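Local atomic coordinates of serpin-12 (Manduca sexta, PDB entry 6CJ7), a protein that is a serine protease inhibitor of the serpin family that controls the prophenoloxidase activation system in larval hemolymph. Residues S250-M254 with E255-S259; Q52-A55 with G56-D60. All blocks are in the same frame, centred on the assembly; numbering follows the deposited sequence.

Contact 1: residues S250-M254 with E255-S259; sequences SSLSM and EDVAS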
ATOM      1  N   SER A 250       5.577  14.513   6.096  1.00 37.30           N
ATOM      2  CA  SER A 250       6.486  14.222   7.203  1.00 42.67           C
ATOM      3  C   SER A 250       5.802  14.389   8.556  1.00 43.05           C
ATOM      4  O   SER A 250       6.052  13.611   9.487  1.00 46.75           O
ATOM      5  CB  SER A 250       7.718  15.121   7.117  1.00 48.96           C
ATOM      6  OG  SER A 250       8.520  14.771   6.006  1.00 53.34           O
ATOM      7  N   SER A 251       4.927  15.389   8.684  1.00 41.19           N
ATOM      8  CA  SER A 251       4.316  15.720   9.965  1.00 45.80           C
ATOM      9  C   SER A 251       3.051  14.925  10.260  1.00 44.07           C
ATOM     10  O   SER A 251       2.641  14.852  11.424  1.00 50.31           O
ATOM     11  CB  SER A 251       3.982  17.217  10.020  1.00 53.38           C
ATOM     12  OG  SER A 251       2.853  17.528   9.214  1.00 56.58           O
ATOM     13  N   LEU A 252       2.431  14.329   9.247  1.00 34.48           N
ATOM     14  CA  LEU A 252       1.100  13.746   9.391  1.00 33.13           C
ATOM     15  C   LEU A 252       1.185  12.350   9.997  1.00 34.14           C
ATOM     16  O   LEU A 252       1.742  11.436   9.382  1.00 36.90           O
ATOM     17  CB  LEU A 252       0.410  13.697   8.030  1.00 34.14           C
ATOM     18  CG  LEU A 252      -1.026  13.180   8.006  1.00 35.98           C
ATOM     19  CD1 LEU A 252      -1.950  14.158   8.714  1.00 39.57           C
ATOM     20  CD2 LEU A 252      -1.483  12.942   6.571  1.00 34.91           C
ATOM     21  N   SER A 253       0.611  12.177  11.186  1.00 31.26           N
ATOM     22  CA  SER A 253       0.556  10.864  11.811  1.00 28.81           C
ATOM     23  C   SER A 253      -0.723  10.135  11.409  1.00 28.21           C
ATOM     24  O   SER A 253      -1.720  10.745  11.022  1.00 30.50           O
ATOM     25  CB  SER A 253       0.635  10.978  13.333  1.00 31.23           C
ATOM     26  OG  SER A 253      -0.587  11.438  13.878  1.00 33.20           O
ATOM     27  N   MET A 254      -0.680   8.803  11.496  1.00 29.47           N
ATOM     28  CA  MET A 254      -1.884   8.028  11.218  1.00 28.24           C
ATOM     29  C   MET A 254      -2.910   8.152  12.337  1.00 29.40           C
ATOM     30  O   MET A 254      -4.097   7.903  12.102  1.00 28.13           O
ATOM     31  CB  MET A 254      -1.537   6.556  10.974  1.00 29.62           C
ATOM     32  CG  MET A 254      -0.812   6.293   9.659  1.00 29.05           C
ATOM     33  SD  MET A 254      -1.660   6.959   8.199  1.00 29.95           S
ATOM     34  CE  MET A 254      -0.605   8.350   7.791  1.00 30.64           C
ATOM     35  N   GLU A 255      -2.484   8.543  13.542  1.00 27.11           N
ATOM     36  CA  GLU A 255      -3.445   8.900  14.576  1.00 30.63           C
ATOM     37  C   GLU A 255      -4.214  10.153  14.180  1.00 32.22           C
ATOM     38  O   GLU A 255      -5.426  10.242  14.411  1.00 32.87           O
ATOM     39  CB  GLU A 255      -2.730   9.096  15.913  1.00 33.18           C
ATOM     40  CG  GLU A 255      -2.155   7.805  16.514  1.00 45.58           C
ATOM     41  CD  GLU A 255      -0.956   7.253  15.743  1.00 52.48           C
ATOM     42  OE1 GLU A 255      -0.189   8.051  15.159  1.00 51.55           O
ATOM     43  OE2 GLU A 255      -0.788   6.015  15.716  1.00 53.35           O
ATOM     44  N   ASP A 256      -3.525  11.128  13.575  1.00 30.25           N
ATOM     45  CA  ASP A 256      -4.209  12.283  12.997  1.00 30.99           C
ATOM     46  C   ASP A 256      -5.208  11.843  11.937  1.00 27.17           C
ATOM     47  O   ASP A 256      -6.364  12.287  11.928  1.00 30.29           O
ATOM     48  CB  ASP A 256      -3.200  13.253  12.378  1.00 38.65           C
ATOM     49  CG  ASP A 256      -2.349  13.964  13.407  1.00 48.97           C
ATOM     50  OD1 ASP A 256      -2.882  14.337  14.474  1.00 48.78           O
ATOM     51  OD2 ASP A 256      -1.145  14.162  13.134  1.00 52.74           O
ATOM     52  N   VAL A 257      -4.770  10.975  11.024  1.00 27.02           N
ATOM     53  CA  VAL A 257      -5.639  10.523   9.941  1.00 25.31           C
ATOM     54  C   VAL A 257      -6.869   9.817  10.501  1.00 24.03           C
ATOM     55  O   VAL A 257      -7.999  10.077  10.067  1.00 27.04           O
ATOM     56  CB  VAL A 257      -4.853   9.627   8.963  1.00 23.75           C
ATOM     57  CG1 VAL A 257      -5.780   9.074   7.886  1.00 24.58           C
ATOM     58  CG2 VAL A 257      -3.733  10.427   8.310  1.00 25.43           C
ATOM     59  N   ALA A 258      -6.677   8.931  11.483  1.00 24.09           N
ATOM     60  CA  ALA A 258      -7.821   8.237  12.072  1.00 24.69           C
ATOM     61  C   ALA A 258      -8.840   9.220  12.637  1.00 27.10           C
ATOM     62  O   ALA A 258     -10.051   9.008  12.506  1.00 30.79           O
ATOM     63  CB  ALA A 258      -7.351   7.266  13.157  1.00 27.44           C
ATOM     64  N   SER A 259      -8.371  10.316  13.247  1.00 27.39           N
ATOM     65  CA  SER A 259      -9.277  11.325  13.790  1.00 28.05           C
ATOM     66  C   SER A 259     -10.096  12.022  12.711  1.00 29.45           C
ATOM     67  O   SER A 259     -11.168  12.556  13.017  1.00 28.94           O
ATOM     68  CB  SER A 259      -8.497  12.378  14.581  1.00 33.87           C
ATOM     69  OG  SER A 259      -7.958  13.374  13.720  1.00 38.34           O
TER

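Contact 2: residues Q52-A55 with G56-D60; sequences QGAA and GNTLD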
ATOM      1  N   GLN A  52       7.042 -14.935  11.356  1.00 19.92           N
ATOM      2  CA  GLN A  52       6.522 -16.232  11.788  1.00 21.54           C
ATOM      3  C   GLN A  52       7.536 -17.352  11.599  1.00 22.78           C
ATOM      4  O   GLN A  52       7.383 -18.423  12.198  1.00 24.30           O
ATOM      5  CB  GLN A  52       5.246 -16.560  11.009  1.00 20.80           C
ATOM      6  CG  GLN A  52       4.117 -15.517  11.044  1.00 24.86           C
ATOM      7  CD  GLN A  52       3.713 -15.079  12.454  1.00 25.52           C
ATOM      8  OE1 GLN A  52       3.553 -13.862  12.712  1.00 29.64           O
ATOM      9  NE2 GLN A  52       3.546 -16.027  13.348  1.00 26.45           N
ATOM     10  N   GLY A  53       8.565 -17.138  10.782  1.00 20.78           N
ATOM     11  CA  GLY A  53       9.634 -18.102  10.636  1.00 23.44           C
ATOM     12  C   GLY A  53      10.983 -17.656  11.150  1.00 22.44           C
ATOM     13  O   GLY A  53      11.976 -18.361  10.920  1.00 24.34           O
ATOM     14  N   ALA A  54      11.057 -16.532  11.861  1.00 19.97           N
ATOM     15  CA  ALA A  54      12.313 -15.907  12.243  1.00 18.56           C
ATOM     16  C   ALA A  54      12.779 -16.353  13.626  1.00 20.77           C
ATOM     17  O   ALA A  54      11.982 -16.740  14.492  1.00 22.00           O
ATOM     18  CB  ALA A  54      12.182 -14.385  12.234  1.00 22.97           C
ATOM     19  N   ALA A  55      14.094 -16.288  13.824  1.00 19.23           N
ATOM     20  CA  ALA A  55      14.708 -16.579  15.108  1.00 20.82           C
ATOM     21  C   ALA A  55      15.845 -15.605  15.382  1.00 21.41           C
ATOM     22  O   ALA A  55      16.295 -14.864  14.498  1.00 20.42           O
ATOM     23  CB  ALA A  55      15.234 -18.021  15.161  1.00 20.99           C
ATOM     24  N   GLY A  56      16.326 -15.634  16.627  1.00 25.03           N
ATOM     25  CA  GLY A  56      17.569 -14.959  16.959  1.00 22.68           C
ATOM     26  C   GLY A  56      17.562 -13.493  16.589  1.00 22.40           C
ATOM     27  O   GLY A  56      16.576 -12.779  16.804  1.00 21.31           O
ATOM     28  N   ASN A  57      18.677 -13.034  16.012  1.00 21.66           N
ATOM     29  CA  ASN A  57      18.806 -11.614  15.696  1.00 21.83           C
ATOM     30  C   ASN A  57      17.816 -11.169  14.622  1.00 22.52           C
ATOM     31  O   ASN A  57      17.369 -10.017  14.635  1.00 22.91           O
ATOM     32  CB  ASN A  57      20.234 -11.290  15.253  1.00 22.32           C
ATOM     33  CG  ASN A  57      20.406  -9.826  14.878  1.00 43.71           C
ATOM     34  OD1 ASN A  57      20.756  -9.498  13.740  1.00 54.99           O
ATOM     35  ND2 ASN A  57      20.139  -8.935  15.829  1.00 49.09           N
ATOM     36  N   THR A  58      17.457 -12.055  13.686  1.00 21.34           N
ATOM     37  CA  THR A  58      16.476 -11.690  12.666  1.00 18.63           C
ATOM     38  C   THR A  58      15.105 -11.449  13.282  1.00 20.03           C
ATOM     39  O   THR A  58      14.409 -10.491  12.921  1.00 22.11           O
ATOM     40  CB  THR A  58      16.404 -12.785  11.599  1.00 18.42           C
ATOM     41  OG1 THR A  58      17.726 -12.994  11.068  1.00 21.53           O
ATOM     42  CG2 THR A  58      15.456 -12.403  10.457  1.00 21.43           C
ATOM     43  N   LEU A  59      14.691 -12.329  14.188  1.00 20.79           N
ATOM     44  CA  LEU A  59      13.427 -12.135  14.887  1.00 20.87           C
ATOM     45  C   LEU A  59      13.440 -10.842  15.689  1.00 21.34           C
ATOM     46  O   LEU A  59      12.445 -10.107  15.716  1.00 22.21           O
ATOM     47  CB  LEU A  59      13.164 -13.338  15.795  1.00 20.15           C
ATOM     48  CG  LEU A  59      11.932 -13.327  16.715  1.00 20.57           C
ATOM     49  CD1 LEU A  59      10.626 -13.246  15.892  1.00 21.01           C
ATOM     50  CD2 LEU A  59      11.952 -14.558  17.598  1.00 22.98           C
ATOM     51  N   ASP A  60      14.566 -10.546  16.344  1.00 20.99           N
ATOM     52  CA  ASP A  60      14.692  -9.331  17.144  1.00 19.92           C
ATOM     53  C   ASP A  60      14.520  -8.087  16.274  1.00 22.77           C
ATOM     54  O   ASP A  60      13.755  -7.177  16.618  1.00 24.98           O
ATOM     55  CB  ASP A  60      16.053  -9.321  17.854  1.00 21.69           C
ATOM     56  CG  ASP A  60      16.327  -8.011  18.585  1.00 34.87           C
ATOM     57  OD1 ASP A  60      15.662  -7.738  19.606  1.00 35.47           O
ATOM     58  OD2 ASP A  60      17.221  -7.255  18.147  1.00 45.56           O
TER

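Contact 1: residues S250-M254 with E255-S259
S253 and D256 meet where the chain leaves one short helix and enters the next. The first helix ends at S251, and L252 is the first residue to leave the helical path; S253 is still extended, and from M254 onward the backbone is helical again. Two main-chain bonds start the new helix, V257 N to S253 O at 3.1 Å and A258 N to M254 O at 2.8 Å.

S253 is the N-cap, and with D256 it forms a capping box. Its OG accepts from D256 N at 3.0 Å, filling the place of a carbonyl that the first turn lacks. Reciprocally, the D256 carboxylate reaches back to S253 N, an OD2 to N distance of 3.3 Å, meeting that N-H on its anti side and 24° out of its own plane. A weak bond of 2.9 Å also links S253 OG to the same OD2. The chi1 of S253, 75°, sets OG between its own N and carbonyl carbon, where a short hydroxyl can face the helix start; serine suits this place, as does an acidic residue three positions on, whose negative charge probably also favours the helix N terminus.

V257 forms the apolar side of the first turn. Its CG2 lies 3.8 Å from CD2 of L252, whose side chain crosses it at about a right angle, and 3.8 Å from CE of M254, which runs alongside, its chain bent at chi2 and chi3, bringing CE back beside the valine.

Beyond the turn, V257 rests on I362 and W364 of strand 359-365, M254 packs on P371 and M374 of strand 370-377, and K26 of helix 19-31 hydrogen-bonds the L252 carbonyl oxygen through NZ, so the junction between helices 245-251 and 254-260 lies against both strands.

Contact 2: residues Q52-A55 with G56-D60
A54 and L59 pack together at a loop-to-helix junction of the serpin fold, where the chain after helix 40-51 turns into helix 56-66. A54 CB points toward the helix and lies 3.8 Å from CB of L59 and 4.2 Å from CG2 of T58; a side chain this small lets the extended loop pass close to the first turn. In L59, CG stands anti to the backbone N (chi1 176°), which carries the isobutyl group along the loop, with CD1 4.1 Å from A54 CB and CD2 3.8 Å from A54 O, and on toward P70 of helix 70-85. Replacing this leucine with an alanine would probably uncover the A54 carbonyl and open a gap between the loop and P70.

In T58 the methyl CG2 sits likewise anti to the backbone N, near A54, while OG1 is hydrogen-bonded with E301 N, so a beta-branched residue serves both sides. G56 takes a positive phi of 55°, a conformation glycine adopts easily, and a CB there would be tight against the A55 carbonyl carbon. A55 O accepts a hydrogen bond from L59 N at 3.0 Å, nearly straight at the hydrogen (170°), the donor standing above the carbonyl plane.

In the fold
From the N terminus, the chain reaches contact 2 first: residues 52-60 close the loop that joins helix 40-51 to helix 56-66. It then runs through helices 56-66 and 70-85 and a series of strands and helices before contact 1, residues 250-259, closes the short link from helix 245-251 to helix 254-260. The two are in series, neither nested nor crossed, with centres about 30 Å apart and nearest atoms about 20 Å apart. Contact 2, near the surface, ties its helix start to the loop around E301 and L302 and to helix 70-85. Contact 1 instead sets the junction of helices 245-251 and 254-260 against helix 19-31 and strands 359-365 and 370-377.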